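Local structure of OxsB protein (Bacillus megaterium, 5UL3) at residues A[144-149]-A[288-293]; A[237-241]-A[325-331]; A[356-360]-A[390-396]; A[374-379]-A[415-419]. The protein catalyses the oxidative ring contraction of dAMP to an oxetane aldehyde in oxetanocin A biosynthesis, as a radical SAM enzyme carrying a [4Fe-4S] cluster and cobalamin. One frame throughout, in Å; residues are numbered along the deposited sequence. Where two conformers were deposited one is given.

Contact 1: A[144-149]-A[288-293]; sequences SSYLRK and PTPSLD
Ser145 on the last turns of helix 138-149 lies against Ser291 of an irregular loop, their CA atoms 5.2 Å apart. The helix belongs to the Rossmann fold that houses cobalamin; the loop runs from helix 283-286 to helix 295-300. Pro288 lays its ring on the helix backbone, CG 3.4 Å from Ser145 O, while Lys149 CD passes alongside the ring, 3.9 Å from Pro288 CG. Ser145 OG makes a weak, unsettled bond to Pro288 O. One residue earlier on the helix, Ser144 OG and Ser291 OG share a hydrogen bond of 2.7 Å. Ser144 OG, turned anti to the backbone N (chi1 172°), also lies over the centre of the Arg148 guanidinium, 3.3 Å above its plane. Val155 O, on the neighbouring strand, takes a second bond from Arg148 NH2. The extended Arg148 chain ends in a two-pronged, end-on salt bridge with Asp293, the two flat groups 16° from coplanar: NH1 reaches OD1 at 2.9 Å and NH2 reaches OD2 at 2.8 Å, both on the syn side.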
loop_
_atom_site.group_PDB
_atom_site.type_symbol
_atom_site.label_atom_id
_atom_site.label_comp_id
_atom_site.label_asym_id
_atom_site.label_seq_id
_atom_site.Cartn_x
_atom_site.Cartn_y
_atom_site.Cartn_z
ATOM N N SER A 144 8.803 -11.081 -9.832
ATOM C CA SER A 144 8.586 -11.959 -10.983
ATOM C C SER A 144 8.914 -11.257 -12.288
ATOM O O SER A 144 9.652 -11.795 -13.131
ATOM C CB SER A 144 7.126 -12.447 -10.987
ATOM O OG SER A 144 6.823 -13.153 -12.181
ATOM N N SER A 145 8.345 -10.068 -12.509
ATOM C CA SER A 145 8.532 -9.448 -13.818
ATOM C C SER A 145 9.980 -9.020 -14.048
ATOM O O SER A 145 10.472 -9.093 -15.188
ATOM C CB SER A 145 7.580 -8.271 -14.001
ATOM O OG SER A 145 7.882 -7.199 -13.094
ATOM N N TYR A 146 10.668 -8.587 -12.993
ATOM C CA TYR A 146 12.096 -8.295 -13.101
ATOM C C TYR A 146 12.873 -9.531 -13.573
ATOM O O TYR A 146 13.667 -9.459 -14.520
ATOM C CB TYR A 146 12.624 -7.784 -11.751
ATOM C CG TYR A 146 14.138 -7.742 -11.723
ATOM C CD1 TYR A 146 14.830 -6.688 -12.290
ATOM C CD2 TYR A 146 14.863 -8.813 -11.206
ATOM C CE1 TYR A 146 16.226 -6.680 -12.308
ATOM C CE2 TYR A 146 16.244 -8.821 -11.230
ATOM C CZ TYR A 146 16.917 -7.752 -11.770
ATOM O OH TYR A 146 18.292 -7.778 -11.790
ATOM N N LEU A 147 12.653 -10.676 -12.914
ATOM C CA LEU A 147 13.367 -11.899 -13.276
ATOM C C LEU A 147 13.008 -12.373 -14.682
ATOM O O LEU A 147 13.880 -12.869 -15.418
ATOM C CB LEU A 147 13.061 -13.003 -12.262
ATOM C CG LEU A 147 13.623 -12.762 -10.857
ATOM C CD1 LEU A 147 13.149 -13.882 -9.897
ATOM C CD2 LEU A 147 15.146 -12.664 -10.851
ATOM N N ARG A 148 11.730 -12.247 -15.075
ATOM C CA ARG A 148 11.347 -12.659 -16.428
ATOM C C ARG A 148 11.959 -11.752 -17.485
ATOM O O ARG A 148 12.432 -12.235 -18.529
ATOM C CB ARG A 148 9.815 -12.697 -16.569
ATOM C CG ARG A 148 9.191 -13.797 -15.727
ATOM C CD ARG A 148 7.667 -13.795 -15.838
ATOM N NE ARG A 148 7.079 -14.914 -15.109
ATOM C CZ ARG A 148 5.792 -14.976 -14.768
ATOM N NH1 ARG A 148 4.968 -13.982 -15.085
ATOM N NH2 ARG A 148 5.332 -16.023 -14.104
ATOM N N LYS A 149 11.959 -10.437 -17.247
ATOM C CA LYS A 149 12.507 -9.530 -18.247
ATOM C C LYS A 149 14.006 -9.741 -18.416
ATOM O O LYS A 149 14.515 -9.713 -19.540
ATOM C CB LYS A 149 12.216 -8.073 -17.887
ATOM C CG LYS A 149 12.789 -7.084 -18.914
ATOM C CD LYS A 149 12.392 -5.627 -18.581
ATOM C CE LYS A 149 12.843 -4.658 -19.704
ATOM N NZ LYS A 149 11.904 -3.485 -19.842
ATOM N N PRO A 288 9.804 -3.870 -14.813
ATOM C CA PRO A 288 8.700 -3.658 -15.756
ATOM C C PRO A 288 7.351 -3.853 -15.084
ATOM O O PRO A 288 7.268 -4.064 -13.871
ATOM C CB PRO A 288 8.945 -4.740 -16.820
ATOM C CG PRO A 288 9.471 -5.906 -15.980
ATOM C CD PRO A 288 10.270 -5.270 -14.820
ATOM N N THR A 289 6.287 -3.777 -15.884
ATOM C CA THR A 289 4.922 -4.113 -15.473
ATOM C C THR A 289 4.899 -5.292 -14.506
ATOM O O THR A 289 5.510 -6.320 -14.800
ATOM C CB THR A 289 4.093 -4.462 -16.717
ATOM O OG1 THR A 289 4.206 -3.408 -17.682
ATOM C CG2 THR A 289 2.604 -4.710 -16.340
ATOM N N PRO A 290 4.232 -5.207 -13.351
ATOM C CA PRO A 290 4.134 -6.381 -12.482
ATOM C C PRO A 290 3.530 -7.558 -13.232
ATOM O O PRO A 290 2.692 -7.387 -14.123
ATOM C CB PRO A 290 3.195 -5.921 -11.356
ATOM C CG PRO A 290 2.457 -4.777 -11.943
ATOM C CD PRO A 290 3.424 -4.088 -12.839
ATOM N N SER A 291 3.953 -8.756 -12.849
ATOM C CA SER A 291 3.416 -9.956 -13.478
ATOM C C SER A 291 1.929 -10.068 -13.160
ATOM O O SER A 291 1.493 -9.741 -12.055
ATOM C CB SER A 291 4.166 -11.196 -12.984
ATOM O OG SER A 291 5.529 -11.145 -13.432
ATOM N N LEU A 292 1.148 -10.548 -14.126
ATOM C CA LEU A 292 -0.311 -10.539 -13.990
ATOM C C LEU A 292 -0.907 -11.942 -13.867
ATOM O O LEU A 292 -2.129 -12.109 -14.027
ATOM C CB LEU A 292 -0.941 -9.778 -15.158
ATOM C CG LEU A 292 -0.483 -8.318 -15.271
ATOM C CD1 LEU A 292 -1.008 -7.650 -16.537
ATOM C CD2 LEU A 292 -0.901 -7.516 -14.037
ATOM N N ASP A 293 -0.078 -12.934 -13.512
ATOM C CA ASP A 293 -0.517 -14.327 -13.374
ATOM C C ASP A 293 -1.760 -14.477 -12.493
ATOM O O ASP A 293 -2.618 -15.331 -12.753
ATOM C CB ASP A 293 0.595 -15.179 -12.760
ATOM C CG ASP A 293 1.894 -15.162 -13.577
ATOM O OD1 ASP A 293 2.160 -14.178 -14.294
ATOM O OD2 ASP A 293 2.632 -16.156 -13.474
#

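Contact 2: A[237-241]-A[325-331]; sequences CDKEG and HKLRSWR. With EDO (1,2-ethanediol), chain S.
His325 and Asp238 join two loops that line the cobalamin pocket, one leaving strand 235-237 of the Rossmann fold and the other preceding strand 331-332 of the radical SAM domain. His325 ND1 donates to Asp238 O at 3.2 Å; the acceptor lies in the ring plane, and the donor is tilted 31° from the carbonyl plane. The same carbonyl is bonded to Ser221 OG. His325 NE2 has a weak bond to cobalamin, with which Lys326 NZ forms a salt bridge. Asp238 turns its carboxylate to Ser265. Lys239 CD touches Leu327 CD2 (3.9 Å), the chains crossing at about a right angle. Glu240 OE2 accepts from Arg331 NH1 at 3.0 Å; the donor stands above the carboxylate, whose plane is perpendicular to the guanidinium. Arg311 forms a second salt bridge with OE2, and OE1 is taken by Val281 N. Arg331, its chain folded back, spends NH2 on its own loop, donating to Lys326 O at 3.2 Å and Ser329 O at 3.1 Å, which fixes the guanidinium's rotation. Water 2 closes the ring of contacts, accepting from Arg331 NE at 2.7 Å and donating to Glu240 OE2 at 2.6 Å.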
loop_
_atom_site.group_PDB
_atom_site.type_symbol
_atom_site.label_atom_id
_atom_site.label_comp_id
_atom_site.label_asym_id
_atom_site.label_seq_id
_atom_site.Cartn_x
_atom_site.Cartn_y
_atom_site.Cartn_z
ATOM N N CYS A 237 15.887 -11.216 2.933
ATOM C CA CYS A 237 16.074 -10.072 2.049
ATOM C C CYS A 237 15.729 -8.809 2.831
ATOM O O CYS A 237 14.574 -8.623 3.237
ATOM C CB CYS A 237 15.187 -10.190 0.806
ATOM S SG CYS A 237 15.286 -8.739 -0.290
ATOM N N ASP A 238 16.736 -7.956 3.043
ATOM C CA ASP A 238 16.600 -6.810 3.941
ATOM C C ASP A 238 15.821 -5.660 3.319
ATOM O O ASP A 238 15.113 -4.943 4.033
ATOM C CB ASP A 238 17.985 -6.304 4.358
ATOM C CG ASP A 238 18.697 -7.259 5.309
ATOM O OD1 ASP A 238 18.005 -8.017 6.016
ATOM O OD2 ASP A 238 19.947 -7.230 5.354
ATOM N N LYS A 239 15.947 -5.454 2.010
ATOM C CA LYS A 239 15.317 -4.303 1.370
ATOM C C LYS A 239 14.633 -4.729 0.070
ATOM O O LYS A 239 13.718 -5.559 0.094
ATOM C CB LYS A 239 16.359 -3.203 1.125
ATOM C CG LYS A 239 16.868 -2.605 2.462
ATOM C CD LYS A 239 18.268 -2.063 2.350
ATOM C CE LYS A 239 18.759 -1.627 3.747
ATOM N NZ LYS A 239 20.092 -0.974 3.671
ATOM N N GLU A 240 15.023 -4.154 -1.057
ATOM C CA GLU A 240 14.416 -4.580 -2.322
ATOM C C GLU A 240 14.851 -6.008 -2.666
ATOM O O GLU A 240 15.969 -6.433 -2.358
ATOM C CB GLU A 240 14.825 -3.638 -3.463
ATOM C CG GLU A 240 14.185 -2.242 -3.378
ATOM C CD GLU A 240 14.873 -1.243 -4.281
ATOM O OE1 GLU A 240 16.111 -1.118 -4.177
ATOM O OE2 GLU A 240 14.180 -0.597 -5.097
ATOM N N GLY A 241 13.972 -6.733 -3.353
ATOM C CA GLY A 241 14.234 -8.129 -3.652
ATOM C C GLY A 241 14.845 -8.450 -5.004
ATOM O O GLY A 241 15.370 -9.553 -5.187
ATOM N N HIS A 325 13.616 0.142 5.554
ATOM C CA HIS A 325 13.176 -0.828 4.555
ATOM C C HIS A 325 12.824 -0.157 3.227
ATOM O O HIS A 325 13.168 -0.677 2.154
ATOM C CB HIS A 325 11.986 -1.615 5.126
ATOM C CG HIS A 325 11.431 -2.673 4.202
ATOM N ND1 HIS A 325 12.156 -3.777 3.799
ATOM C CD2 HIS A 325 10.214 -2.790 3.621
ATOM C CE1 HIS A 325 11.411 -4.520 2.997
ATOM N NE2 HIS A 325 10.223 -3.953 2.886
ATOM N N LYS A 326 12.175 1.010 3.280
ATOM C CA LYS A 326 11.700 1.709 2.089
ATOM C C LYS A 326 12.726 2.673 1.509
ATOM O O LYS A 326 12.604 3.045 0.339
ATOM C CB LYS A 326 10.408 2.465 2.414
ATOM C CG LYS A 326 9.208 1.539 2.705
ATOM C CD LYS A 326 8.564 1.072 1.390
ATOM C CE LYS A 326 8.718 -0.425 1.191
ATOM N NZ LYS A 326 8.100 -0.882 -0.118
ATOM N N LEU A 327 13.722 3.073 2.308
ATOM C CA LEU A 327 14.897 3.861 1.914
ATOM C C LEU A 327 14.614 5.364 1.860
ATOM O O LEU A 327 13.458 5.803 1.923
ATOM C CB LEU A 327 15.475 3.374 0.578
ATOM C CG LEU A 327 15.804 1.870 0.476
ATOM C CD1 LEU A 327 16.612 1.607 -0.773
ATOM C CD2 LEU A 327 16.534 1.360 1.716
ATOM N N ARG A 328 15.678 6.166 1.753
ATOM C CA ARG A 328 15.600 7.600 2.011
ATOM C C ARG A 328 15.791 8.445 0.768
ATOM O O ARG A 328 16.019 9.656 0.886
ATOM C CB ARG A 328 16.642 7.992 3.067
ATOM C CG ARG A 328 16.571 7.137 4.312
ATOM C CD ARG A 328 17.956 6.695 4.801
ATOM N NE ARG A 328 17.799 5.865 5.988
ATOM C CZ ARG A 328 17.849 4.537 5.984
ATOM N NH1 ARG A 328 17.688 3.870 7.116
ATOM N NH2 ARG A 328 18.071 3.882 4.849
ATOM N N SER A 329 15.736 7.843 -0.416
ATOM C CA SER A 329 15.820 8.561 -1.673
ATOM C C SER A 329 14.636 8.147 -2.532
ATOM O O SER A 329 14.055 7.081 -2.329
ATOM C CB SER A 329 17.124 8.256 -2.418
ATOM O OG SER A 329 17.220 6.862 -2.668
ATOM N N TRP A 330 14.292 8.989 -3.497
ATOM C CA TRP A 330 13.099 8.793 -4.317
ATOM C C TRP A 330 13.526 8.373 -5.720
ATOM O O TRP A 330 14.316 9.064 -6.362
ATOM C CB TRP A 330 12.267 10.073 -4.336
ATOM C CG TRP A 330 10.942 9.977 -5.041
ATOM C CD1 TRP A 330 9.817 9.353 -4.586
ATOM C CD2 TRP A 330 10.593 10.587 -6.290
ATOM N NE1 TRP A 330 8.792 9.522 -5.484
ATOM C CE2 TRP A 330 9.244 10.257 -6.550
ATOM C CE3 TRP A 330 11.294 11.362 -7.225
ATOM C CZ2 TRP A 330 8.576 10.694 -7.687
ATOM C CZ3 TRP A 330 10.632 11.795 -8.355
ATOM C CH2 TRP A 330 9.287 11.447 -8.585
ATOM N N ARG A 331 13.010 7.232 -6.184
ATOM C CA ARG A 331 13.395 6.624 -7.461
ATOM C C ARG A 331 12.158 6.507 -8.352
ATOM O O ARG A 331 11.353 5.576 -8.176
ATOM C CB ARG A 331 14.015 5.243 -7.234
ATOM C CG ARG A 331 15.250 5.239 -6.315
ATOM C CD ARG A 331 14.891 4.972 -4.848
ATOM N NE ARG A 331 14.531 3.569 -4.612
ATOM C CZ ARG A 331 14.014 3.119 -3.474
ATOM N NH1 ARG A 331 13.736 1.826 -3.327
ATOM N NH2 ARG A 331 13.784 3.967 -2.468
HETATM C C1 EDO S . 18.557 4.690 1.720
HETATM O O1 EDO S . 19.353 4.513 2.895
HETATM C C2 EDO S . 18.951 5.920 0.953
HETATM O O2 EDO S . 18.524 5.791 -0.399
HETATM O O HOH W 1 18.201 1.277 5.232
HETATM O O HOH W 2 14.705 1.534 -6.432
#

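Contact 3: A[356-360]-A[390-396]; sequences PHIYM and EKIKFDF
Strands 357-360 and 393-398 are parallel neighbours in the partial TIM barrel of the radical SAM domain, joined through helix 374-386 as a beta-alpha-beta unit. Ile358 straddles Phe394 in the ladder, its N bonded to Lys393 O (2.9 Å) and its O to Asp395 N (2.9 Å); Lys393 N to Pro356 O and Met360 N to Asp395 O extend the pairing. Ile358 and Phe394 share one face; helix 335-351 covers Ile358 and Met360, helix 374-386 Phe394. Met360 CE touches Phe394 CD2 (3.9 Å), and Met360 CB meets Phe396 CB. The other face carries His357, Tyr359 and Asp395. Lys393 CB makes a CH-pi contact over one face of the His357 ring, 3.9 Å from its centroid, while Tyr359 OH lies over the rim of the opposite face. Asp429 takes the hydrogen bond of His357 NE2, and Arg430 N bonds Asp395 OD1. The Asp395 carboxylate stands nearly perpendicular to both rings, OD1 at the His357 edge by CE1 (3.0 Å) and OD2 beside Tyr359 CE2 (3.2 Å).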
loop_
_atom_site.group_PDB
_atom_site.type_symbol
_atom_site.label_atom_id
_atom_site.label_comp_id
_atom_site.label_asym_id
_atom_site.label_seq_id
_atom_site.Cartn_x
_atom_site.Cartn_y
_atom_site.Cartn_z
ATOM N N PRO A 356 -11.686 0.318 -14.270
ATOM C CA PRO A 356 -10.408 1.042 -14.497
ATOM C C PRO A 356 -10.106 2.027 -13.375
ATOM O O PRO A 356 -10.181 3.250 -13.546
ATOM C CB PRO A 356 -10.665 1.745 -15.830
ATOM C CG PRO A 356 -12.150 2.042 -15.791
ATOM C CD PRO A 356 -12.783 0.869 -15.093
ATOM N N HIS A 357 -9.774 1.474 -12.210
ATOM C CA HIS A 357 -9.422 2.248 -11.020
ATOM C C HIS A 357 -8.080 1.740 -10.513
ATOM O O HIS A 357 -7.972 0.578 -10.107
ATOM C CB HIS A 357 -10.486 2.105 -9.930
ATOM C CG HIS A 357 -10.506 3.232 -8.950
ATOM N ND1 HIS A 357 -9.423 3.556 -8.160
ATOM C CD2 HIS A 357 -11.482 4.113 -8.627
ATOM C CE1 HIS A 357 -9.729 4.592 -7.399
ATOM N NE2 HIS A 357 -10.974 4.946 -7.661
ATOM N N ILE A 358 -7.061 2.604 -10.524
ATOM C CA ILE A 358 -5.714 2.215 -10.122
ATOM C C ILE A 358 -5.428 2.752 -8.728
ATOM O O ILE A 358 -5.559 3.955 -8.482
ATOM C CB ILE A 358 -4.658 2.743 -11.106
ATOM C CG1 ILE A 358 -5.023 2.405 -12.561
ATOM C CG2 ILE A 358 -3.274 2.181 -10.731
ATOM C CD1 ILE A 358 -4.786 0.955 -12.917
ATOM N N TYR A 359 -5.001 1.886 -7.834
ATOM C CA TYR A 359 -4.555 2.312 -6.508
ATOM C C TYR A 359 -3.036 2.398 -6.563
ATOM O O TYR A 359 -2.354 1.368 -6.568
ATOM C CB TYR A 359 -5.044 1.346 -5.450
ATOM C CG TYR A 359 -6.559 1.322 -5.470
ATOM C CD1 TYR A 359 -7.261 0.476 -6.339
ATOM C CD2 TYR A 359 -7.286 2.205 -4.682
ATOM C CE1 TYR A 359 -8.650 0.497 -6.387
ATOM C CE2 TYR A 359 -8.673 2.228 -4.719
ATOM C CZ TYR A 359 -9.348 1.373 -5.564
ATOM O OH TYR A 359 -10.728 1.416 -5.589
ATOM N N MET A 360 -2.515 3.622 -6.630
ATOM C CA MET A 360 -1.065 3.800 -6.685
ATOM C C MET A 360 -0.451 3.420 -5.347
ATOM O O MET A 360 -0.888 3.888 -4.281
ATOM C CB MET A 360 -0.672 5.238 -7.033
ATOM C CG MET A 360 -1.183 5.787 -8.341
ATOM S SD MET A 360 -0.585 4.876 -9.792
ATOM C CE MET A 360 -1.135 6.012 -11.067
ATOM N N GLU A 390 -10.454 5.739 -23.015
ATOM C CA GLU A 390 -11.330 5.623 -21.854
ATOM C C GLU A 390 -10.719 6.348 -20.658
ATOM O O GLU A 390 -9.502 6.303 -20.449
ATOM C CB GLU A 390 -11.592 4.155 -21.480
ATOM C CG GLU A 390 -12.622 3.999 -20.333
ATOM C CD GLU A 390 -12.747 2.583 -19.736
ATOM O OE1 GLU A 390 -12.035 1.643 -20.155
ATOM O OE2 GLU A 390 -13.582 2.419 -18.819
ATOM N N LYS A 391 -11.570 7.019 -19.881
ATOM C CA LYS A 391 -11.128 7.672 -18.653
ATOM C C LYS A 391 -10.849 6.640 -17.566
ATOM O O LYS A 391 -11.444 5.553 -17.532
ATOM C CB LYS A 391 -12.186 8.668 -18.166
ATOM C CG LYS A 391 -12.381 9.865 -19.110
ATOM C CD LYS A 391 -13.737 10.560 -18.921
ATOM C CE LYS A 391 -13.667 11.735 -17.960
ATOM N NZ LYS A 391 -12.711 12.797 -18.420
ATOM N N ILE A 392 -9.950 6.993 -16.645
ATOM C CA ILE A 392 -9.662 6.145 -15.498
ATOM C C ILE A 392 -9.809 6.972 -14.229
ATOM O O ILE A 392 -9.917 8.194 -14.268
ATOM C CB ILE A 392 -8.254 5.518 -15.554
ATOM C CG1 ILE A 392 -7.195 6.571 -15.232
ATOM C CG2 ILE A 392 -7.990 4.853 -16.919
ATOM C CD1 ILE A 392 -5.904 5.959 -14.711
ATOM N N LYS A 393 -9.823 6.281 -13.096
ATOM C CA LYS A 393 -9.674 6.928 -11.800
ATOM C C LYS A 393 -8.452 6.355 -11.094
ATOM O O LYS A 393 -8.110 5.180 -11.277
ATOM C CB LYS A 393 -10.932 6.748 -10.963
ATOM C CG LYS A 393 -12.127 7.408 -11.641
ATOM C CD LYS A 393 -13.287 7.617 -10.707
ATOM C CE LYS A 393 -14.328 8.538 -11.335
ATOM N NZ LYS A 393 -13.878 9.958 -11.400
ATOM N N PHE A 394 -7.766 7.182 -10.299
ATOM C CA PHE A 394 -6.627 6.637 -9.577
ATOM C C PHE A 394 -6.467 7.346 -8.239
ATOM O O PHE A 394 -6.805 8.526 -8.095
ATOM C CB PHE A 394 -5.328 6.690 -10.421
ATOM C CG PHE A 394 -4.837 8.082 -10.778
ATOM C CD1 PHE A 394 -5.368 8.765 -11.863
ATOM C CD2 PHE A 394 -3.780 8.668 -10.076
ATOM C CE1 PHE A 394 -4.896 10.035 -12.231
ATOM C CE2 PHE A 394 -3.291 9.941 -10.433
ATOM C CZ PHE A 394 -3.851 10.620 -11.519
ATOM N N ASP A 395 -6.004 6.591 -7.249
ATOM C CA ASP A 395 -5.755 7.090 -5.903
ATOM C C ASP A 395 -4.252 7.126 -5.635
ATOM O O ASP A 395 -3.518 6.260 -6.106
ATOM C CB ASP A 395 -6.415 6.188 -4.858
ATOM C CG ASP A 395 -7.949 6.125 -4.992
ATOM O OD1 ASP A 395 -8.538 6.817 -5.853
ATOM O OD2 ASP A 395 -8.547 5.346 -4.237
ATOM N N PHE A 396 -3.797 8.097 -4.839
ATOM C CA PHE A 396 -2.406 8.106 -4.387
ATOM C C PHE A 396 -2.318 8.900 -3.093
ATOM O O PHE A 396 -3.292 9.511 -2.659
ATOM C CB PHE A 396 -1.452 8.665 -5.446
ATOM C CG PHE A 396 -1.712 10.109 -5.840
ATOM C CD1 PHE A 396 -1.102 11.148 -5.159
ATOM C CD2 PHE A 396 -2.507 10.412 -6.944
ATOM C CE1 PHE A 396 -1.316 12.482 -5.546
ATOM C CE2 PHE A 396 -2.713 11.731 -7.345
ATOM C CZ PHE A 396 -2.115 12.764 -6.650
HETATM O O HOH W 3 -3.669 4.124 -3.466
#

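Contact 4: A[374-379]-A[415-419]; sequences EAQRII and ERLKM
Met419 lies against Ala375, Ile378 and Ile379 in the groove between two neighbouring helices of the partial TIM barrel, those that follow strands 357-360 and 393-398 in the radical SAM domain. The axes of segments 374-379 and 415-419 run 22° from parallel and approach to 9.6 Å, and the CA atoms of Ile379 and Met419 are nearest across them. Apolar contacts come first. A chi1 of -176° swings the methionine chain away from its own backbone N and across to the opposite helix: CG lies 3.7 Å from Ile378 CB, and SD lies 3.9 Å from Ala375 CB. Ile379 crosses the same side chain obliquely, its CG1 4.0 Å from Met419 CG. The loop residue Ile366 also touches Met419. Charged groups sit at the margins. Arg416 brings its guanidinium past Ala375 CB toward Glu374, but the direct ion pair is long, Glu374 OE1 to Arg416 NH2 being 3.9 Å. Their stronger partners lie beyond the two helices: Leu369 N donates to Glu374 OE2, and Arg416 NH1 donates to Ser402 O. Water completes the set. Water 5 accepts from Lys418 NZ and has a weak bond to Gln376 OE1. Water 4 sits beside the long ion pair; its approach to Glu374 OE1 is doubtfully short, while it accepts from Arg416 NH2 at 2.6 Å.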
loop_
_atom_site.group_PDB
_atom_site.type_symbol
_atom_site.label_atom_id
_atom_site.label_comp_id
_atom_site.label_asym_id
_atom_site.label_seq_id
_atom_site.Cartn_x
_atom_site.Cartn_y
_atom_site.Cartn_z
ATOM N N GLU A 374 9.892 17.710 -10.998
ATOM C CA GLU A 374 8.946 16.665 -10.587
ATOM C C GLU A 374 7.517 17.006 -10.997
ATOM O O GLU A 374 6.755 16.120 -11.417
ATOM C CB GLU A 374 9.039 16.431 -9.070
ATOM C CG GLU A 374 8.858 17.676 -8.192
ATOM C CD GLU A 374 10.190 18.322 -7.817
ATOM O OE1 GLU A 374 10.267 18.995 -6.765
ATOM O OE2 GLU A 374 11.172 18.132 -8.563
ATOM N N ALA A 375 7.128 18.281 -10.887
ATOM C CA ALA A 375 5.764 18.651 -11.262
ATOM C C ALA A 375 5.527 18.464 -12.757
ATOM O O ALA A 375 4.435 18.039 -13.163
ATOM C CB ALA A 375 5.459 20.087 -10.842
ATOM N N GLN A 376 6.538 18.754 -13.596
ATOM C CA GLN A 376 6.354 18.556 -15.029
ATOM C C GLN A 376 6.264 17.075 -15.376
ATOM O O GLN A 376 5.553 16.702 -16.312
ATOM C CB GLN A 376 7.485 19.227 -15.817
ATOM C CG GLN A 376 7.226 19.241 -17.326
ATOM C CD GLN A 376 5.946 19.985 -17.676
ATOM O OE1 GLN A 376 5.696 21.079 -17.167
ATOM N NE2 GLN A 376 5.118 19.386 -18.526
ATOM N N ARG A 377 6.969 16.221 -14.634
ATOM C CA ARG A 377 6.820 14.786 -14.835
ATOM C C ARG A 377 5.379 14.340 -14.582
ATOM O O ARG A 377 4.827 13.533 -15.341
ATOM C CB ARG A 377 7.785 14.038 -13.919
ATOM C CG ARG A 377 7.565 12.544 -13.889
ATOM C CD ARG A 377 8.651 11.827 -13.117
ATOM N NE ARG A 377 8.345 10.412 -12.933
ATOM C CZ ARG A 377 7.492 9.943 -12.023
ATOM N NH1 ARG A 377 6.840 10.780 -11.209
ATOM N NH2 ARG A 377 7.290 8.632 -11.918
ATOM N N ILE A 378 4.763 14.837 -13.510
ATOM C CA ILE A 378 3.378 14.456 -13.225
ATOM C C ILE A 378 2.453 14.968 -14.327
ATOM O O ILE A 378 1.561 14.250 -14.798
ATOM C CB ILE A 378 2.957 14.971 -11.834
ATOM C CG1 ILE A 378 3.843 14.372 -10.726
ATOM C CG2 ILE A 378 1.460 14.672 -11.571
ATOM C CD1 ILE A 378 3.821 12.842 -10.632
ATOM N N ILE A 379 2.651 16.218 -14.754
ATOM C CA ILE A 379 1.813 16.785 -15.804
ATOM C C ILE A 379 1.938 15.970 -17.086
ATOM O O ILE A 379 0.934 15.691 -17.750
ATOM C CB ILE A 379 2.153 18.273 -16.017
ATOM C CG1 ILE A 379 1.641 19.078 -14.812
ATOM C CG2 ILE A 379 1.535 18.772 -17.321
ATOM C CD1 ILE A 379 2.171 20.506 -14.737
ATOM N N GLU A 415 2.518 26.757 -9.847
ATOM C CA GLU A 415 2.779 25.621 -10.728
ATOM C C GLU A 415 2.369 24.308 -10.069
ATOM O O GLU A 415 1.939 23.375 -10.758
ATOM C CB GLU A 415 4.260 25.597 -11.129
ATOM C CG GLU A 415 4.628 24.552 -12.189
ATOM C CD GLU A 415 4.014 24.839 -13.556
ATOM O OE1 GLU A 415 3.586 23.877 -14.228
ATOM O OE2 GLU A 415 3.959 26.020 -13.959
ATOM N N ARG A 416 2.471 24.226 -8.741
ATOM C CA ARG A 416 2.004 23.049 -8.026
ATOM C C ARG A 416 0.488 22.906 -8.143
ATOM O O ARG A 416 -0.023 21.798 -8.358
ATOM C CB ARG A 416 2.441 23.142 -6.565
ATOM C CG ARG A 416 2.446 21.842 -5.810
ATOM C CD ARG A 416 2.897 20.677 -6.696
ATOM N NE ARG A 416 4.333 20.653 -6.960
ATOM C CZ ARG A 416 5.217 19.975 -6.232
ATOM N NH1 ARG A 416 4.827 19.283 -5.174
ATOM N NH2 ARG A 416 6.496 19.989 -6.558
ATOM N N LEU A 417 -0.247 24.020 -8.021
ATOM C CA LEU A 417 -1.701 23.968 -8.191
ATOM C C LEU A 417 -2.070 23.520 -9.601
ATOM O O LEU A 417 -2.985 22.706 -9.783
ATOM C CB LEU A 417 -2.316 25.332 -7.876
ATOM C CG LEU A 417 -3.833 25.405 -8.034
ATOM C CD1 LEU A 417 -4.508 24.482 -7.030
ATOM C CD2 LEU A 417 -4.293 26.851 -7.851
ATOM N N LYS A 418 -1.353 24.023 -10.613
ATOM C CA LYS A 418 -1.580 23.544 -11.976
ATOM C C LYS A 418 -1.377 22.033 -12.080
ATOM O O LYS A 418 -2.180 21.330 -12.707
ATOM C CB LYS A 418 -0.656 24.271 -12.954
ATOM C CG LYS A 418 -0.721 23.698 -14.366
ATOM C CD LYS A 418 0.140 24.507 -15.360
ATOM C CE LYS A 418 0.038 23.904 -16.765
ATOM N NZ LYS A 418 1.094 24.418 -17.703
ATOM N N MET A 419 -0.314 21.515 -11.467
ATOM C CA MET A 419 -0.058 20.076 -11.499
ATOM C C MET A 419 -1.200 19.300 -10.852
ATOM O O MET A 419 -1.674 18.291 -11.395
ATOM C CB MET A 419 1.268 19.759 -10.792
ATOM C CG MET A 419 1.685 18.277 -10.861
ATOM S SD MET A 419 2.635 17.815 -9.387
ATOM C CE MET A 419 1.324 17.868 -8.177
HETATM O O HOH W 4 8.656 19.773 -5.121
HETATM O O HOH W 5 3.366 23.495 -16.705
#

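How the contacts relate
Contacts 1 and 2 both tie the cobalamin-binding Rossmann fold to later parts of the chain; their centres are 19 Å apart and their segments alternate in sequence. Contact 2 lies at the cofactor itself, the His325 side chain about 3 Å from cobalamin, whereas in contact 1 the Tyr146 side chain is about 8 Å from cobalamin. Contacts 3 and 4 belong to the radical SAM barrel, centres 18 Å apart: helix 374-386 of contact 4 connects the two strands of contact 3. The Arg416 side chain remains about 12 Å from the iron-sulfur cluster. Contacts 2 and 4 touch directly, Trp330 CH2 packing 3.6 Å from Arg377 NH1.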